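Long-range contacts in thiosulfate reductase (PDB 2VPZ), which probably catalyses the reduction of polysulfide or thiosulfate, and carries molybdenum, two molybdopterin guanine dinucleotides and a [4Fe-4S] cluster: residues Val58-Tyr63 / Pro507-Leu512; Leu705-His710 / Thr753-Arg758; Tyr489-Leu494 / Glu541-Thr546; Pro369-Tyr374 / Pro500-Arg505. All blocks are in the same frame, centred on the assembly; numbering follows the deposited sequence.

Interaction 1 of 4, residues Val58-Tyr63 / Pro507-Leu512; sequences VGNRVY and PAHEPL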
loop_
_atom_site.group_PDB
_atom_site.type_symbol
_atom_site.label_atom_id
_atom_site.label_comp_id
_atom_site.label_asym_id
_atom_site.label_seq_id
_atom_site.Cartn_x
_atom_site.Cartn_y
_atom_site.Cartn_z
ATOM N N VAL A 58 12.238 44.262 6.697
ATOM C CA VAL A 58 13.671 44.621 6.567
ATOM C C VAL A 58 13.578 45.960 5.782
ATOM O O VAL A 58 13.378 45.959 4.571
ATOM C CB VAL A 58 14.506 43.573 5.720
ATOM C CG1 VAL A 58 15.881 44.189 5.342
ATOM C CG2 VAL A 58 14.693 42.266 6.525
ATOM N N GLY A 59 13.718 47.092 6.453
ATOM C CA GLY A 59 13.546 48.347 5.761
ATOM C C GLY A 59 12.060 48.506 5.425
ATOM O O GLY A 59 11.195 48.092 6.211
ATOM N N ASN A 60 11.745 49.055 4.245
ATOM C CA ASN A 60 10.364 49.286 3.796
ATOM C C ASN A 60 9.688 48.106 3.109
ATOM O O ASN A 60 8.982 48.291 2.117
ATOM C CB ASN A 60 10.306 50.511 2.862
ATOM C CG ASN A 60 10.102 51.823 3.603
ATOM O OD1 ASN A 60 10.173 52.920 3.014
ATOM N ND2 ASN A 60 9.838 51.720 4.892
ATOM N N ARG A 61 9.876 46.899 3.626
ATOM C CA ARG A 61 9.281 45.753 2.965
ATOM C C ARG A 61 9.077 44.499 3.838
ATOM O O ARG A 61 10.020 43.987 4.451
ATOM C CB ARG A 61 10.099 45.405 1.711
ATOM C CG ARG A 61 9.883 43.998 1.164
ATOM C CD ARG A 61 9.134 43.933 -0.172
ATOM N NE ARG A 61 9.259 42.601 -0.757
ATOM C CZ ARG A 61 9.900 42.296 -1.883
ATOM N NH1 ARG A 61 10.491 43.249 -2.591
ATOM N NH2 ARG A 61 9.979 41.029 -2.283
ATOM N N VAL A 62 7.831 44.036 3.881
ATOM C CA VAL A 62 7.435 42.857 4.636
ATOM C C VAL A 62 7.730 41.568 3.807
ATOM O O VAL A 62 7.026 41.267 2.837
ATOM C CB VAL A 62 5.902 42.951 5.021
ATOM C CG1 VAL A 62 5.419 41.623 5.633
ATOM C CG2 VAL A 62 5.672 44.132 6.001
ATOM N N TYR A 63 8.779 40.835 4.182
ATOM C CA TYR A 63 9.199 39.604 3.499
ATOM C C TYR A 63 8.472 38.317 3.910
ATOM O O TYR A 63 8.315 37.383 3.101
ATOM C CB TYR A 63 10.720 39.374 3.678
ATOM C CG TYR A 63 11.582 40.246 2.789
ATOM C CD1 TYR A 63 12.163 41.424 3.277
ATOM C CD2 TYR A 63 11.763 39.925 1.437
ATOM C CE1 TYR A 63 12.904 42.271 2.438
ATOM C CE2 TYR A 63 12.496 40.759 0.586
ATOM C CZ TYR A 63 13.068 41.936 1.090
ATOM O OH TYR A 63 13.777 42.773 0.270
ATOM N N PRO A 507 1.582 49.795 12.289
ATOM C CA PRO A 507 2.277 49.780 10.990
ATOM C C PRO A 507 3.580 48.942 11.039
ATOM O O PRO A 507 4.251 48.898 12.080
ATOM C CB PRO A 507 2.598 51.243 10.713
ATOM C CG PRO A 507 1.595 52.052 11.518
ATOM C CD PRO A 507 1.063 51.132 12.620
ATOM N N ALA A 508 3.925 48.284 9.934
ATOM C CA ALA A 508 5.197 47.553 9.847
ATOM C C ALA A 508 6.231 48.517 9.205
ATOM O O ALA A 508 7.441 48.316 9.338
ATOM C CB ALA A 508 5.051 46.246 8.990
ATOM N N HIS A 509 5.732 49.568 8.551
ATOM C CA HIS A 509 6.545 50.609 7.875
ATOM C C HIS A 509 5.592 51.712 7.351
ATOM O O HIS A 509 4.396 51.448 7.271
ATOM C CB HIS A 509 7.428 49.991 6.722
ATOM C CG HIS A 509 6.691 49.615 5.471
ATOM N ND1 HIS A 509 6.577 48.328 5.036
ATOM C CD2 HIS A 509 6.103 50.365 4.523
ATOM C CE1 HIS A 509 5.949 48.294 3.874
ATOM N NE2 HIS A 509 5.646 49.527 3.537
ATOM N N GLU A 510 6.081 52.899 6.995
ATOM C CA GLU A 510 5.209 53.977 6.495
ATOM C C GLU A 510 4.659 53.843 5.095
ATOM O O GLU A 510 5.328 53.268 4.206
ATOM C CB GLU A 510 5.831 55.401 6.602
ATOM C CG GLU A 510 7.380 55.505 6.573
ATOM C CD GLU A 510 7.979 56.240 5.338
ATOM O OE1 GLU A 510 7.410 57.278 4.917
ATOM O OE2 GLU A 510 9.041 55.779 4.834
ATOM N N PRO A 511 3.422 54.372 4.856
ATOM C CA PRO A 511 2.755 54.324 3.551
ATOM C C PRO A 511 3.729 54.616 2.385
ATOM O O PRO A 511 4.746 55.302 2.561
ATOM C CB PRO A 511 1.657 55.365 3.692
ATOM C CG PRO A 511 1.235 55.277 5.142
ATOM C CD PRO A 511 2.544 54.944 5.892
ATOM N N LEU A 512 3.428 54.121 1.189
ATOM C CA LEU A 512 4.299 54.337 0.036
ATOM C C LEU A 512 3.692 55.332 -0.973
ATOM O O LEU A 512 2.461 55.494 -1.027
ATOM C CB LEU A 512 4.675 52.957 -0.609
ATOM C CG LEU A 512 5.918 52.118 -0.162
ATOM C CD1 LEU A 512 6.420 52.603 1.209
ATOM C CD2 LEU A 512 5.628 50.591 -0.132
#

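Interaction 2 of 4, residues Leu705-His710 / Thr753-Arg758; sequences LMRLAH and TGLAKR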
loop_
_atom_site.group_PDB
_atom_site.type_symbol
_atom_site.label_atom_id
_atom_site.label_comp_id
_atom_site.label_asym_id
_atom_site.label_seq_id
_atom_site.Cartn_x
_atom_site.Cartn_y
_atom_site.Cartn_z
ATOM N N LEU A 705 -5.460 47.662 -16.506
ATOM C CA LEU A 705 -4.423 48.207 -15.641
ATOM C C LEU A 705 -3.932 47.214 -14.571
ATOM O O LEU A 705 -2.819 47.358 -14.078
ATOM C CB LEU A 705 -4.852 49.577 -15.078
ATOM C CG LEU A 705 -5.012 50.706 -16.141
ATOM C CD1 LEU A 705 -5.575 51.986 -15.488
ATOM C CD2 LEU A 705 -3.669 50.996 -16.846
ATOM N N MET A 706 -4.774 46.241 -14.194
ATOM C CA MET A 706 -4.332 45.142 -13.278
ATOM C C MET A 706 -3.815 44.158 -14.395
ATOM O O MET A 706 -4.548 43.314 -14.909
ATOM C CB MET A 706 -5.483 44.522 -12.445
ATOM C CG MET A 706 -6.029 45.363 -11.247
ATOM S SD MET A 706 -7.526 44.639 -10.462
ATOM C CE MET A 706 -6.835 43.333 -9.427
ATOM N N ARG A 707 -2.536 44.299 -14.755
ATOM C CA ARG A 707 -1.936 43.540 -15.832
ATOM C C ARG A 707 -1.918 41.985 -15.774
ATOM O O ARG A 707 -2.014 41.344 -16.832
ATOM C CB ARG A 707 -0.553 44.170 -16.207
ATOM C CG ARG A 707 -0.671 45.668 -16.693
ATOM C CD ARG A 707 0.528 46.155 -17.549
ATOM N NE ARG A 707 0.690 45.405 -18.807
ATOM C CZ ARG A 707 1.857 45.106 -19.389
ATOM N NH1 ARG A 707 3.001 45.490 -18.837
ATOM N NH2 ARG A 707 1.875 44.393 -20.512
ATOM N N LEU A 708 -1.828 41.347 -14.611
ATOM C CA LEU A 708 -1.943 39.869 -14.589
ATOM C C LEU A 708 -3.306 39.261 -14.235
ATOM O O LEU A 708 -3.394 38.044 -14.127
ATOM C CB LEU A 708 -0.837 39.137 -13.757
ATOM C CG LEU A 708 -0.069 39.826 -12.652
ATOM C CD1 LEU A 708 0.812 38.814 -11.869
ATOM C CD2 LEU A 708 0.796 40.955 -13.264
ATOM N N ALA A 709 -4.350 40.050 -14.009
ATOM C CA ALA A 709 -5.683 39.496 -13.725
ATOM C C ALA A 709 -6.600 39.683 -14.945
ATOM O O ALA A 709 -7.597 38.953 -15.132
ATOM C CB ALA A 709 -6.336 40.144 -12.457
ATOM N N HIS A 710 -6.208 40.651 -15.776
ATOM C CA HIS A 710 -6.903 41.010 -17.037
ATOM C C HIS A 710 -6.954 39.930 -18.124
ATOM O O HIS A 710 -5.921 39.496 -18.641
ATOM C CB HIS A 710 -6.352 42.286 -17.753
ATOM C CG HIS A 710 -7.120 42.706 -18.953
ATOM N ND1 HIS A 710 -8.384 43.198 -18.868
ATOM C CD2 HIS A 710 -6.847 42.621 -20.259
ATOM C CE1 HIS A 710 -8.874 43.401 -20.071
ATOM N NE2 HIS A 710 -7.951 43.058 -20.944
ATOM N N THR A 753 4.786 34.791 -15.906
ATOM C CA THR A 753 6.134 34.881 -15.306
ATOM C C THR A 753 6.797 36.209 -15.748
ATOM O O THR A 753 7.406 36.912 -14.931
ATOM C CB THR A 753 7.037 33.636 -15.683
ATOM O OG1 THR A 753 6.474 32.444 -15.150
ATOM C CG2 THR A 753 8.466 33.785 -15.141
ATOM N N GLY A 754 6.654 36.554 -17.028
ATOM C CA GLY A 754 7.172 37.806 -17.555
ATOM C C GLY A 754 6.641 38.978 -16.736
ATOM O O GLY A 754 7.417 39.770 -16.197
ATOM N N LEU A 755 5.319 39.096 -16.630
ATOM C CA LEU A 755 4.661 40.133 -15.811
ATOM C C LEU A 755 5.075 40.036 -14.308
ATOM O O LEU A 755 5.478 41.037 -13.707
ATOM C CB LEU A 755 3.130 40.038 -15.931
ATOM C CG LEU A 755 2.536 40.405 -17.295
ATOM C CD1 LEU A 755 1.068 39.930 -17.413
ATOM C CD2 LEU A 755 2.653 41.922 -17.494
ATOM N N ALA A 756 4.985 38.853 -13.704
ATOM C CA ALA A 756 5.391 38.673 -12.300
ATOM C C ALA A 756 6.830 39.137 -12.035
ATOM O O ALA A 756 7.172 39.505 -10.912
ATOM C CB ALA A 756 5.240 37.192 -11.845
ATOM N N LYS A 757 7.679 39.128 -13.058
ATOM C CA LYS A 757 9.072 39.563 -12.873
ATOM C C LYS A 757 9.351 41.068 -12.894
ATOM O O LYS A 757 10.495 41.449 -12.645
ATOM C CB LYS A 757 10.028 38.905 -13.871
ATOM C CG LYS A 757 10.393 37.469 -13.598
ATOM C CD LYS A 757 11.129 36.901 -14.797
ATOM C CE LYS A 757 11.207 35.390 -14.741
ATOM N NZ LYS A 757 12.463 34.872 -14.106
ATOM N N ARG A 758 8.355 41.903 -13.218
ATOM C CA ARG A 758 8.531 43.359 -13.211
ATOM C C ARG A 758 8.992 43.725 -11.798
ATOM O O ARG A 758 8.315 43.361 -10.838
ATOM C CB ARG A 758 7.220 44.104 -13.495
ATOM C CG ARG A 758 6.712 44.036 -14.909
ATOM C CD ARG A 758 5.253 43.622 -14.856
ATOM N NE ARG A 758 4.344 44.745 -14.692
ATOM C CZ ARG A 758 3.210 44.766 -13.997
ATOM N NH1 ARG A 758 2.774 43.705 -13.329
ATOM N NH2 ARG A 758 2.484 45.871 -14.014
#

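Interaction 3 of 4, residues Tyr489-Leu494 / Glu541-Thr546; sequences YDDFVL and EEYLET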
loop_
_atom_site.group_PDB
_atom_site.type_symbol
_atom_site.label_atom_id
_atom_site.label_comp_id
_atom_site.label_asym_id
_atom_site.label_seq_id
_atom_site.Cartn_x
_atom_site.Cartn_y
_atom_site.Cartn_z
ATOM N N TYR A 489 -2.538 51.884 10.772
ATOM C CA TYR A 489 -3.083 51.587 12.132
ATOM C C TYR A 489 -4.599 51.509 11.846
ATOM O O TYR A 489 -5.091 52.181 10.937
ATOM C CB TYR A 489 -2.956 52.723 13.174
ATOM C CG TYR A 489 -1.779 52.720 14.146
ATOM C CD1 TYR A 489 -0.797 53.710 14.054
ATOM C CD2 TYR A 489 -1.655 51.758 15.170
ATOM C CE1 TYR A 489 0.285 53.764 14.939
ATOM C CE2 TYR A 489 -0.562 51.793 16.074
ATOM C CZ TYR A 489 0.407 52.806 15.952
ATOM O OH TYR A 489 1.476 52.872 16.821
ATOM N N ASP A 490 -5.332 50.698 12.592
ATOM C CA ASP A 490 -6.798 50.635 12.463
ATOM C C ASP A 490 -7.397 50.585 13.889
ATOM O O ASP A 490 -6.704 50.203 14.836
ATOM C CB ASP A 490 -7.296 49.398 11.667
ATOM C CG ASP A 490 -7.415 49.648 10.142
ATOM O OD1 ASP A 490 -8.085 50.626 9.755
ATOM O OD2 ASP A 490 -6.846 48.864 9.351
ATOM N N ASP A 491 -8.653 51.021 14.033
ATOM C CA ASP A 491 -9.379 50.965 15.324
ATOM C C ASP A 491 -9.363 49.430 15.652
ATOM O O ASP A 491 -9.286 48.601 14.733
ATOM C CB ASP A 491 -10.835 51.503 15.118
ATOM C CG ASP A 491 -11.653 51.631 16.454
ATOM O OD1 ASP A 491 -11.131 51.299 17.539
ATOM O OD2 ASP A 491 -12.834 52.071 16.381
ATOM N N PHE A 492 -9.407 49.076 16.930
ATOM C CA PHE A 492 -9.370 47.679 17.387
ATOM C C PHE A 492 -10.393 46.734 16.790
ATOM O O PHE A 492 -11.469 47.146 16.345
ATOM C CB PHE A 492 -9.457 47.561 18.921
ATOM C CG PHE A 492 -8.462 48.384 19.694
ATOM C CD1 PHE A 492 -8.685 49.753 19.883
ATOM C CD2 PHE A 492 -7.316 47.805 20.228
ATOM C CE1 PHE A 492 -7.773 50.549 20.584
ATOM C CE2 PHE A 492 -6.380 48.587 20.938
ATOM C CZ PHE A 492 -6.612 49.970 21.105
ATOM N N VAL A 493 -10.039 45.453 16.824
ATOM C CA VAL A 493 -10.865 44.355 16.319
ATOM C C VAL A 493 -11.331 43.484 17.508
ATOM O O VAL A 493 -10.532 42.796 18.171
ATOM C CB VAL A 493 -10.064 43.515 15.242
ATOM C CG1 VAL A 493 -10.793 42.202 14.919
ATOM C CG2 VAL A 493 -9.871 44.376 13.954
ATOM N N LEU A 494 -12.634 43.541 17.791
ATOM C CA LEU A 494 -13.238 42.776 18.892
ATOM C C LEU A 494 -13.879 41.484 18.391
ATOM O O LEU A 494 -14.654 41.509 17.439
ATOM C CB LEU A 494 -14.289 43.636 19.656
ATOM C CG LEU A 494 -14.021 45.107 20.040
ATOM C CD1 LEU A 494 -15.083 45.646 21.038
ATOM C CD2 LEU A 494 -12.609 45.245 20.643
ATOM N N GLU A 541 -3.357 57.380 17.402
ATOM C CA GLU A 541 -2.767 56.859 18.657
ATOM C C GLU A 541 -3.376 57.575 19.878
ATOM O O GLU A 541 -3.401 57.037 20.989
ATOM C CB GLU A 541 -1.205 56.914 18.702
ATOM C CG GLU A 541 -0.521 58.114 18.076
ATOM C CD GLU A 541 0.082 57.798 16.697
ATOM O OE1 GLU A 541 0.908 56.858 16.628
ATOM O OE2 GLU A 541 -0.280 58.476 15.704
ATOM N N GLU A 542 -3.898 58.782 19.648
ATOM C CA GLU A 542 -4.561 59.602 20.677
ATOM C C GLU A 542 -5.869 58.862 21.049
ATOM O O GLU A 542 -6.215 58.643 22.234
ATOM C CB GLU A 542 -4.892 60.979 20.090
ATOM C CG GLU A 542 -4.468 62.200 20.890
ATOM C CD GLU A 542 -5.454 63.358 20.709
ATOM O OE1 GLU A 542 -6.420 63.434 21.500
ATOM O OE2 GLU A 542 -5.279 64.140 19.746
ATOM N N TYR A 543 -6.560 58.467 19.984
ATOM C CA TYR A 543 -7.812 57.725 19.953
ATOM C C TYR A 543 -7.644 56.321 20.626
ATOM O O TYR A 543 -8.475 55.920 21.456
ATOM C CB TYR A 543 -8.271 57.569 18.486
ATOM C CG TYR A 543 -9.592 56.827 18.258
ATOM C CD1 TYR A 543 -10.806 57.522 18.173
ATOM C CD2 TYR A 543 -9.627 55.428 18.170
ATOM C CE1 TYR A 543 -12.029 56.838 18.013
ATOM C CE2 TYR A 543 -10.837 54.726 18.011
ATOM C CZ TYR A 543 -12.037 55.435 17.934
ATOM O OH TYR A 543 -13.229 54.752 17.788
ATOM N N LEU A 544 -6.572 55.608 20.271
ATOM C CA LEU A 544 -6.261 54.277 20.790
ATOM C C LEU A 544 -5.829 54.315 22.294
ATOM O O LEU A 544 -6.097 53.364 23.037
ATOM C CB LEU A 544 -5.215 53.560 19.865
ATOM C CG LEU A 544 -5.454 53.460 18.327
ATOM C CD1 LEU A 544 -4.177 53.027 17.565
ATOM C CD2 LEU A 544 -6.621 52.494 18.011
ATOM N N GLU A 545 -5.202 55.405 22.744
ATOM C CA GLU A 545 -4.784 55.552 24.167
ATOM C C GLU A 545 -6.000 55.685 25.137
ATOM O O GLU A 545 -5.932 55.204 26.264
ATOM C CB GLU A 545 -3.802 56.735 24.381
ATOM C CG GLU A 545 -2.434 56.660 23.639
ATOM C CD GLU A 545 -1.279 56.047 24.457
ATOM O OE1 GLU A 545 -1.534 55.148 25.283
ATOM O OE2 GLU A 545 -0.105 56.467 24.234
ATOM N N THR A 546 -7.085 56.323 24.684
ATOM C CA THR A 546 -8.316 56.521 25.462
ATOM C C THR A 546 -9.047 55.188 25.827
ATOM O O THR A 546 -9.403 54.962 27.008
ATOM C CB THR A 546 -9.278 57.538 24.685
ATOM O OG1 THR A 546 -8.825 58.874 24.878
ATOM C CG2 THR A 546 -10.736 57.375 25.116
#

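Interaction 4 of 4, residues Pro369-Tyr374 / Pro500-Arg505; sequences PYLEKY and PFIQLR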
loop_
_atom_site.group_PDB
_atom_site.type_symbol
_atom_site.label_atom_id
_atom_site.label_comp_id
_atom_site.label_asym_id
_atom_site.label_seq_id
_atom_site.Cartn_x
_atom_site.Cartn_y
_atom_site.Cartn_z
ATOM N N PRO A 369 -16.226 41.134 23.752
ATOM C CA PRO A 369 -15.349 41.697 24.792
ATOM C C PRO A 369 -15.697 43.116 25.306
ATOM O O PRO A 369 -16.459 43.841 24.663
ATOM C CB PRO A 369 -13.949 41.638 24.173
ATOM C CG PRO A 369 -14.182 41.676 22.684
ATOM C CD PRO A 369 -15.543 41.021 22.453
ATOM N N TYR A 370 -15.149 43.505 26.462
ATOM C CA TYR A 370 -15.360 44.851 26.988
ATOM C C TYR A 370 -14.178 45.802 26.632
ATOM O O TYR A 370 -13.042 45.597 27.064
ATOM C CB TYR A 370 -15.598 44.873 28.525
ATOM C CG TYR A 370 -15.649 46.296 29.100
ATOM C CD1 TYR A 370 -16.715 47.161 28.802
ATOM C CD2 TYR A 370 -14.585 46.809 29.851
ATOM C CE1 TYR A 370 -16.715 48.511 29.229
ATOM C CE2 TYR A 370 -14.567 48.153 30.284
ATOM C CZ TYR A 370 -15.637 49.004 29.971
ATOM O OH TYR A 370 -15.639 50.318 30.398
ATOM N N LEU A 371 -14.442 46.795 25.785
ATOM C CA LEU A 371 -13.477 47.837 25.389
ATOM C C LEU A 371 -14.442 48.976 25.199
ATOM O O LEU A 371 -15.333 48.936 24.349
ATOM C CB LEU A 371 -12.724 47.585 24.077
ATOM C CG LEU A 371 -11.255 48.080 23.942
ATOM C CD1 LEU A 371 -11.090 48.744 22.582
ATOM C CD2 LEU A 371 -10.826 49.074 25.034
ATOM N N GLU A 372 -14.254 49.997 25.997
ATOM C CA GLU A 372 -15.153 51.109 25.997
ATOM C C GLU A 372 -14.991 52.073 24.817
ATOM O O GLU A 372 -13.871 52.399 24.430
ATOM C CB GLU A 372 -15.007 51.713 27.383
ATOM C CG GLU A 372 -15.078 53.159 27.528
ATOM C CD GLU A 372 -15.722 53.475 28.842
ATOM O OE1 GLU A 372 -15.008 53.885 29.791
ATOM O OE2 GLU A 372 -16.956 53.264 28.910
ATOM N N LYS A 373 -16.109 52.481 24.210
ATOM C CA LYS A 373 -16.070 53.381 23.056
ATOM C C LYS A 373 -15.401 54.720 23.377
ATOM O O LYS A 373 -15.281 55.094 24.543
ATOM C CB LYS A 373 -17.484 53.596 22.461
ATOM C CG LYS A 373 -17.992 52.416 21.607
ATOM C CD LYS A 373 -19.468 52.539 21.227
ATOM C CE LYS A 373 -19.714 53.625 20.159
ATOM N NZ LYS A 373 -19.299 53.256 18.743
ATOM N N TYR A 374 -14.926 55.419 22.353
ATOM C CA TYR A 374 -14.292 56.716 22.543
ATOM C C TYR A 374 -15.489 57.668 22.777
ATOM O O TYR A 374 -16.410 57.659 21.951
ATOM C CB TYR A 374 -13.508 57.093 21.288
ATOM C CG TYR A 374 -12.740 58.379 21.419
ATOM C CD1 TYR A 374 -11.367 58.373 21.637
ATOM C CD2 TYR A 374 -13.392 59.611 21.313
ATOM C CE1 TYR A 374 -10.642 59.566 21.741
ATOM C CE2 TYR A 374 -12.682 60.827 21.418
ATOM C CZ TYR A 374 -11.300 60.799 21.629
ATOM O OH TYR A 374 -10.565 61.973 21.708
ATOM N N PRO A 500 -13.751 35.841 24.812
ATOM C CA PRO A 500 -13.699 37.092 24.031
ATOM C C PRO A 500 -12.310 37.721 23.965
ATOM O O PRO A 500 -11.601 37.677 24.960
ATOM C CB PRO A 500 -14.680 38.035 24.733
ATOM C CG PRO A 500 -15.520 37.173 25.635
ATOM C CD PRO A 500 -14.630 35.974 25.983
ATOM N N PHE A 501 -11.912 38.312 22.839
ATOM C CA PHE A 501 -10.614 38.957 22.765
ATOM C C PHE A 501 -10.554 40.232 21.918
ATOM O O PHE A 501 -11.467 40.527 21.137
ATOM C CB PHE A 501 -9.488 37.946 22.386
ATOM C CG PHE A 501 -9.687 37.228 21.042
ATOM C CD1 PHE A 501 -9.033 37.674 19.882
ATOM C CD2 PHE A 501 -10.524 36.104 20.942
ATOM C CE1 PHE A 501 -9.205 37.018 18.632
ATOM C CE2 PHE A 501 -10.715 35.428 19.707
ATOM C CZ PHE A 501 -10.053 35.889 18.549
ATOM N N ILE A 502 -9.482 40.992 22.088
ATOM C CA ILE A 502 -9.254 42.259 21.406
ATOM C C ILE A 502 -7.903 42.227 20.660
ATOM O O ILE A 502 -6.884 41.828 21.235
ATOM C CB ILE A 502 -9.276 43.434 22.468
ATOM C CG1 ILE A 502 -10.578 43.393 23.260
ATOM C CG2 ILE A 502 -9.072 44.804 21.775
ATOM C CD1 ILE A 502 -10.627 44.315 24.508
ATOM N N GLN A 503 -7.896 42.617 19.386
ATOM C CA GLN A 503 -6.648 42.633 18.605
ATOM C C GLN A 503 -6.247 44.044 18.158
ATOM O O GLN A 503 -7.111 44.890 17.942
ATOM C CB GLN A 503 -6.744 41.729 17.370
ATOM C CG GLN A 503 -7.599 40.477 17.494
ATOM C CD GLN A 503 -7.426 39.500 16.330
ATOM O OE1 GLN A 503 -7.114 38.328 16.527
ATOM N NE2 GLN A 503 -7.620 39.993 15.109
ATOM N N LEU A 504 -4.944 44.273 18.009
ATOM C CA LEU A 504 -4.381 45.555 17.566
ATOM C C LEU A 504 -3.335 45.399 16.433
ATOM O O LEU A 504 -2.433 44.560 16.531
ATOM C CB LEU A 504 -3.721 46.344 18.734
ATOM C CG LEU A 504 -3.271 47.825 18.604
ATOM C CD1 LEU A 504 -1.777 47.960 18.244
ATOM C CD2 LEU A 504 -4.146 48.552 17.560
ATOM N N ARG A 505 -3.485 46.181 15.359
ATOM C CA ARG A 505 -2.535 46.191 14.252
ATOM C C ARG A 505 -1.779 47.538 14.262
ATOM O O ARG A 505 -2.368 48.632 14.414
ATOM C CB ARG A 505 -3.172 45.915 12.864
ATOM C CG ARG A 505 -3.810 47.099 12.110
ATOM C CD ARG A 505 -3.852 46.897 10.565
ATOM N NE ARG A 505 -4.381 45.606 10.143
ATOM C CZ ARG A 505 -5.495 45.399 9.439
ATOM N NH1 ARG A 505 -6.238 46.418 9.055
ATOM N NH2 ARG A 505 -5.879 44.156 9.127
#

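Interaction 1 of 4, residues Val58-Tyr63 / Pro507-Leu512
His509 lies against the backbone of Asn60, at the turn of a β-hairpin that joins strands 52-57 and 62-67 of the three-stranded antiparallel sheet in the Fe4S4 domain. The carbonyl O of Asn60 sits 3.5 Å above one face of the imidazole, displaced toward its rim and closest to CE1. The Asn60 amide approaches the base of the same side chain, with ND2 3.5 Å from His509 CB and the amide plane inclined 40° to the ring. With chi1 at 75°, CG of His509 lies between the backbone N and the carbonyl carbon, and the ring it carries lies under the Asn60 carbonyl. Alongside, Val62 CG2 meets Ala508 CB at 3.7 Å, the purely apolar part of the contact.

No hydrogen bond crosses the interface, and His509 ND1 is buried here without a polar partner in the model. An alanine in place of His509 would probably open a gap beneath the Asn60 carbonyl, which would lose the ring it rests on.

Further out, the hydroxyl of Tyr90 is hydrogen-bonded with the backbone N of Val62, and His509 touches Tyr90. Within the hairpin, Val58 N donates to Arg61 O at 3.2 Å.

Interaction 2 of 4, residues Leu705-His710 / Thr753-Arg758
Leu755, on the short helix near the C-terminus, packs against Arg707 and Leu708 in a loop of the molybdopterin dinucleotide binding domain, which belongs to the double-psi β-barrel clan. The apolar contact is between the two leucines: Leu708 CD2 touches Leu755 CB at 3.7 Å. Trp638 packs on Leu708 as well. Separately, Leu755 CD1 lies against a backbone carbonyl, 3.4 Å from Arg707 O.

A further kind of contact sets aliphatic carbon on a charged plane. Leu755 CD2 sits 3.7 Å above the centre of the Arg707 guanidinium, the two side chains crossing at about a right angle. An alanine at Leu755 would probably leave that guanidinium face without its methyl cover and open a gap beside the Arg707 carbonyl.

The charges are alike: Arg707 NH1 and Arg758 NE are 4.4 Å apart, with the guanidinium planes 80° from each other. Asp93 forms a salt bridge with Arg758 NH2 and is likely to ease the repulsion. The other terminal nitrogen, Arg758 NH1, lies 3.4 Å from Leu708 CD2.

Interaction 3 of 4, residues Tyr489-Leu494 / Glu541-Thr546
Leu544 reaches from helix 540-551 to two aromatic side chains, Tyr489 and Phe492, and its two methyl groups divide the work. CD1 rests 3.7 Å from Tyr489 CD2, and CD2 comes to 3.4 Å from Phe492 CE1. A chi1 of -52° puts the leucine CG anti to the carbonyl carbon; its two methyls then reach one ring each. All three residues are buried, and this is the tight part of the contact, joining the helix to the segment that leads into strand 493-495.

The looser side is that of the partly exposed Glu541, which brings OE1 to 3.6 Å from Tyr489 CE1, its carboxylate turned 85° to the ring; the tyrosine hydroxyl bonds to Lys559. Elsewhere the partly exposed Asp491 makes a close polar contact with the buried Tyr543. OD1 lies in the plane of that ring, at its edge and 3.5 Å from CE2. The Tyr543 hydroxyl OH is placed to donate to Asp491 OD2 at 3.1 Å, though this hydrogen bond is not settled, as another acceptor is within reach of the proton.

Arg547, one turn further along the helix, forms a salt bridge with Asp491 OD1. The carboxylate is therefore likely to remain ionised, its charge balanced from the very helix whose leucine fills the apolar centre.

Interaction 4 of 4, residues Pro369-Tyr374 / Pro500-Arg505
Tyr370 meets Ile502 through its backbone rather than its ring: the carbonyl O of Tyr370 lies 3.7 Å from Ile502 CD1, while its CB points away from the other segment. The backbone N of Glu372 lies above one face of the Tyr370 ring, 4.3 Å from the plane and toward the rim. The CB of Phe501 also points away; Gln503 CD lies in plane at the edge of the Phe501 ring, and the ring of His497 meets it edge-to-face. Phe501 joins the interface by its carbonyl O, which is 3.3 Å from Pro369 CG.

Pro369 is the residue most covered here. Its ring and that of Pro500 slide past each other in opposite directions, with Pro369 CB 3.7 Å from Pro500 CB, and the same Pro369 CB reaches Ile502 CG1 at 3.9 Å.

The loop 369-374 packs on strand 501-503 and on Pro500 just before it. That strand is the central one of a three-stranded antiparallel sheet, between strands 493-495 and 563-565. No hydrogen bond joins the two segments. The Tyr370 carbonyl is instead bonded by Gln566 NE2, just beyond strand 563-565.

Ile502 projects toward the loop with CG1 anti to the carbonyl carbon (chi1 -55°), and an extended chi2 of 169° carries CD1 outward. There the methyl lies 3.9 Å from Leu371 CG. Leu551 of helix 540-551 packs on both Leu371 and Ile502.

Interactions 3 and 4 are close neighbours, their centres 9 Å apart, and share a sheet: Val493 O and Gln503 N of adjacent strands are 2.9 Å apart, a probable hydrogen bond. Asp490 OD2 and Arg505 NH1 add a salt bridge, and the Asp490 side chain is about 7 Å from a bound molybdopterin guanine dinucleotide. Segment 507-512 of interaction 1 closely follows 500-505 in the chain, and interaction 1 touches interaction 3 where Pro507 CD meets Tyr489 CD1 at 3.5 Å. Its Val62 side chain is about 12 Å from the [4Fe-4S] cluster. Interaction 2 stands apart, its nearest atoms about 9 Å from interaction 1 and about 20 Å from interaction 3.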